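Local coordinates for UPF0342 protein YheA (Bacillus subtilis, PDB 2OEE) that is of unknown function but belongs to the UPF0342 family, is related in sequence to the YlbF/YmcA competence regulators, and forms a two-chain helical assembly, at residues Arg40-Phe45 and Gln85-Glu90. Residues are numbered along the deposited sequence; the frame is centred on the assembly and turned at random.
Sequences RMFENF and QLMEAE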
loop_
_atom_site.group_PDB
_atom_site.type_symbol
_atom_site.label_atom_id
_atom_site.label_comp_id
_atom_site.label_asym_id
_atom_site.label_seq_id
_atom_site.Cartn_x
_atom_site.Cartn_y
_atom_site.Cartn_z
ATOM N N ARG A 40 24.668 6.727 14.331
ATOM C CA ARG A 40 24.753 5.526 15.181
ATOM C C ARG A 40 23.464 5.196 15.939
ATOM O O ARG A 40 23.049 4.039 15.994
ATOM C CB ARG A 40 25.942 5.595 16.163
ATOM C CG ARG A 40 26.067 4.352 17.045
ATOM C CD ARG A 40 27.183 4.459 18.107
ATOM N NE ARG A 40 28.418 4.997 17.551
ATOM C CZ ARG A 40 29.348 5.612 18.278
ATOM N NH1 ARG A 40 29.158 5.772 19.567
ATOM N NH2 ARG A 40 30.435 6.091 17.694
HETATM N N MSE A 41 22.827 6.208 16.519
HETATM C CA MSE A 41 21.577 6.010 17.234
HETATM C C MSE A 41 20.449 5.565 16.281
HETATM O O MSE A 41 19.688 4.654 16.603
HETATM C CB MSE A 41 21.174 7.310 17.953
HETATM C CG MSE A 41 22.146 7.715 19.060
HETATM SE SE MSE A 41 21.833 9.573 19.644
HETATM C CE MSE A 41 20.063 9.359 20.358
ATOM N N PHE A 42 20.345 6.231 15.138
ATOM C CA PHE A 42 19.288 5.929 14.156
ATOM C C PHE A 42 19.494 4.513 13.583
ATOM O O PHE A 42 18.538 3.741 13.444
ATOM C CB PHE A 42 19.278 6.978 13.045
ATOM C CG PHE A 42 18.157 6.791 12.015
ATOM C CD1 PHE A 42 16.826 6.971 12.372
ATOM C CD2 PHE A 42 18.462 6.471 10.698
ATOM C CE1 PHE A 42 15.786 6.815 11.422
ATOM C CE2 PHE A 42 17.436 6.321 9.730
ATOM C CZ PHE A 42 16.100 6.495 10.103
ATOM N N GLU A 43 20.744 4.167 13.297
ATOM C CA GLU A 43 21.076 2.824 12.796
ATOM C C GLU A 43 20.783 1.709 13.800
ATOM O O GLU A 43 20.224 0.683 13.427
ATOM C CB GLU A 43 22.512 2.760 12.280
ATOM C CG GLU A 43 22.660 3.446 10.935
ATOM C CD GLU A 43 24.077 3.429 10.401
ATOM O OE1 GLU A 43 25.001 3.031 11.140
ATOM O OE2 GLU A 43 24.269 3.850 9.245
ATOM N N ASN A 44 21.136 1.912 15.068
ATOM C CA ASN A 44 20.854 0.918 16.105
ATOM C C ASN A 44 19.344 0.737 16.330
ATOM O O ASN A 44 18.868 -0.369 16.617
ATOM C CB ASN A 44 21.578 1.279 17.413
ATOM C CG ASN A 44 21.143 0.412 18.591
ATOM O OD1 ASN A 44 20.526 0.905 19.537
ATOM N ND2 ASN A 44 21.468 -0.879 18.540
ATOM N N PHE A 45 18.604 1.820 16.180
ATOM C CA PHE A 45 17.157 1.823 16.152
ATOM C C PHE A 45 16.572 1.017 14.978
ATOM O O PHE A 45 15.730 0.214 15.162
ATOM C CB PHE A 45 16.651 3.258 16.046
ATOM C CG PHE A 45 15.194 3.378 15.807
ATOM C CD1 PHE A 45 14.292 3.056 16.790
ATOM C CD2 PHE A 45 14.719 3.838 14.634
ATOM C CE1 PHE A 45 12.986 3.169 16.577
ATOM C CE2 PHE A 45 13.372 3.958 14.429
ATOM C CZ PHE A 45 12.523 3.630 15.386
ATOM N N GLN A 85 12.724 14.467 13.922
ATOM C CA GLN A 85 12.270 15.158 12.690
ATOM C C GLN A 85 12.315 14.241 11.468
ATOM O O GLN A 85 11.388 14.231 10.657
ATOM C CB GLN A 85 13.087 16.427 12.438
ATOM C CG GLN A 85 12.795 17.559 13.452
ATOM C CD GLN A 85 13.554 18.841 13.190
ATOM O OE1 GLN A 85 14.140 19.049 12.120
ATOM N NE2 GLN A 85 13.576 19.715 14.191
ATOM N N LEU A 86 13.408 13.486 11.339
ATOM C CA LEU A 86 13.507 12.447 10.312
ATOM C C LEU A 86 12.405 11.372 10.461
ATOM O O LEU A 86 11.746 11.017 9.473
ATOM C CB LEU A 86 14.923 11.816 10.309
ATOM C CG LEU A 86 15.122 10.547 9.458
ATOM C CD1 LEU A 86 14.794 10.816 7.956
ATOM C CD2 LEU A 86 16.542 10.004 9.641
HETATM N N MSE A 87 12.204 10.873 11.677
HETATM C CA MSE A 87 11.182 9.867 11.956
HETATM C C MSE A 87 9.781 10.407 11.686
HETATM O O MSE A 87 8.932 9.693 11.140
HETATM C CB MSE A 87 11.305 9.310 13.387
HETATM C CG MSE A 87 12.577 8.424 13.578
HETATM SE SE MSE A 87 12.775 7.794 15.275
HETATM C CE MSE A 87 11.329 6.745 15.461
ATOM N N GLU A 88 9.561 11.675 12.032
ATOM C CA GLU A 88 8.297 12.336 11.698
ATOM C C GLU A 88 8.107 12.445 10.180
ATOM O O GLU A 88 7.009 12.155 9.676
ATOM C CB GLU A 88 8.209 13.700 12.382
ATOM C CG GLU A 88 7.893 13.609 13.898
ATOM C CD GLU A 88 8.154 14.912 14.682
ATOM O OE1 GLU A 88 8.929 15.779 14.229
ATOM O OE2 GLU A 88 7.599 15.058 15.790
ATOM N N ALA A 89 9.150 12.874 9.459
ATOM C CA ALA A 89 9.105 12.899 7.982
ATOM C C ALA A 89 8.864 11.518 7.368
ATOM O O ALA A 89 8.104 11.412 6.391
ATOM C CB ALA A 89 10.352 13.554 7.385
ATOM N N GLU A 90 9.486 10.469 7.920
ATOM C CA GLU A 90 9.169 9.080 7.529
ATOM C C GLU A 90 7.693 8.724 7.700
ATOM O O GLU A 90 7.098 8.153 6.791
ATOM C CB GLU A 90 9.979 8.048 8.330
ATOM C CG GLU A 90 11.488 8.127 8.123
ATOM C CD GLU A 90 12.200 6.996 8.845
ATOM O OE1 GLU A 90 11.760 6.629 9.954
ATOM O OE2 GLU A 90 13.165 6.457 8.281
#
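A carboxylate oxygen set against the rim of a buried phenylalanine is the striking feature here: OE2 of E90 lies in the plane of the F42 ring, 3.5 Å from its CZ. This is helix-helix packing in an all-helical chain, between helix 36-48 and helix 81-104, and it shows how long side chains bridge widely spaced helices. The segment axes come no closer than 12.7 Å, and their directions differ by 44°, so the gap is spanned by side chains. E90 and F42 meet tip to tip, with carboxylate and ring planes 55° apart. The ring's electropositive C-H edge probably suits the oxygen, whose hydrogen bond goes to Y112 of the second subunit; the contact thus borders the dimer interface. CG of M87 also lies at this ring's edge, near CE1. L86 arrives differently, crossing F42 at about a right angle and laying methyl CD2 over one face in a CH-pi contact, 3.7 Å from the ring centroid and offset toward the rim. CG of F42 and of F45 is anti to the backbone N, which carries each ring out from its helix toward the other. V32 of helix 20-34 touches both F42 and L86, adding a third helix to the packing. An alanine at F42 would probably open a gap between the helices, leaving L86 CD2 without its aromatic face and E90 OE2 without the ring edge beside it. On the flank toward helix 70-78, where V77 touches both residues, F45 and selenomethionine M87 form a Met-aromatic contact. The selenium lies obliquely to the ring, 4.4 Å from its centroid, and the bend at chi3 (64°) brings the terminal methyl CE to 3.3 Å from CZ of F45.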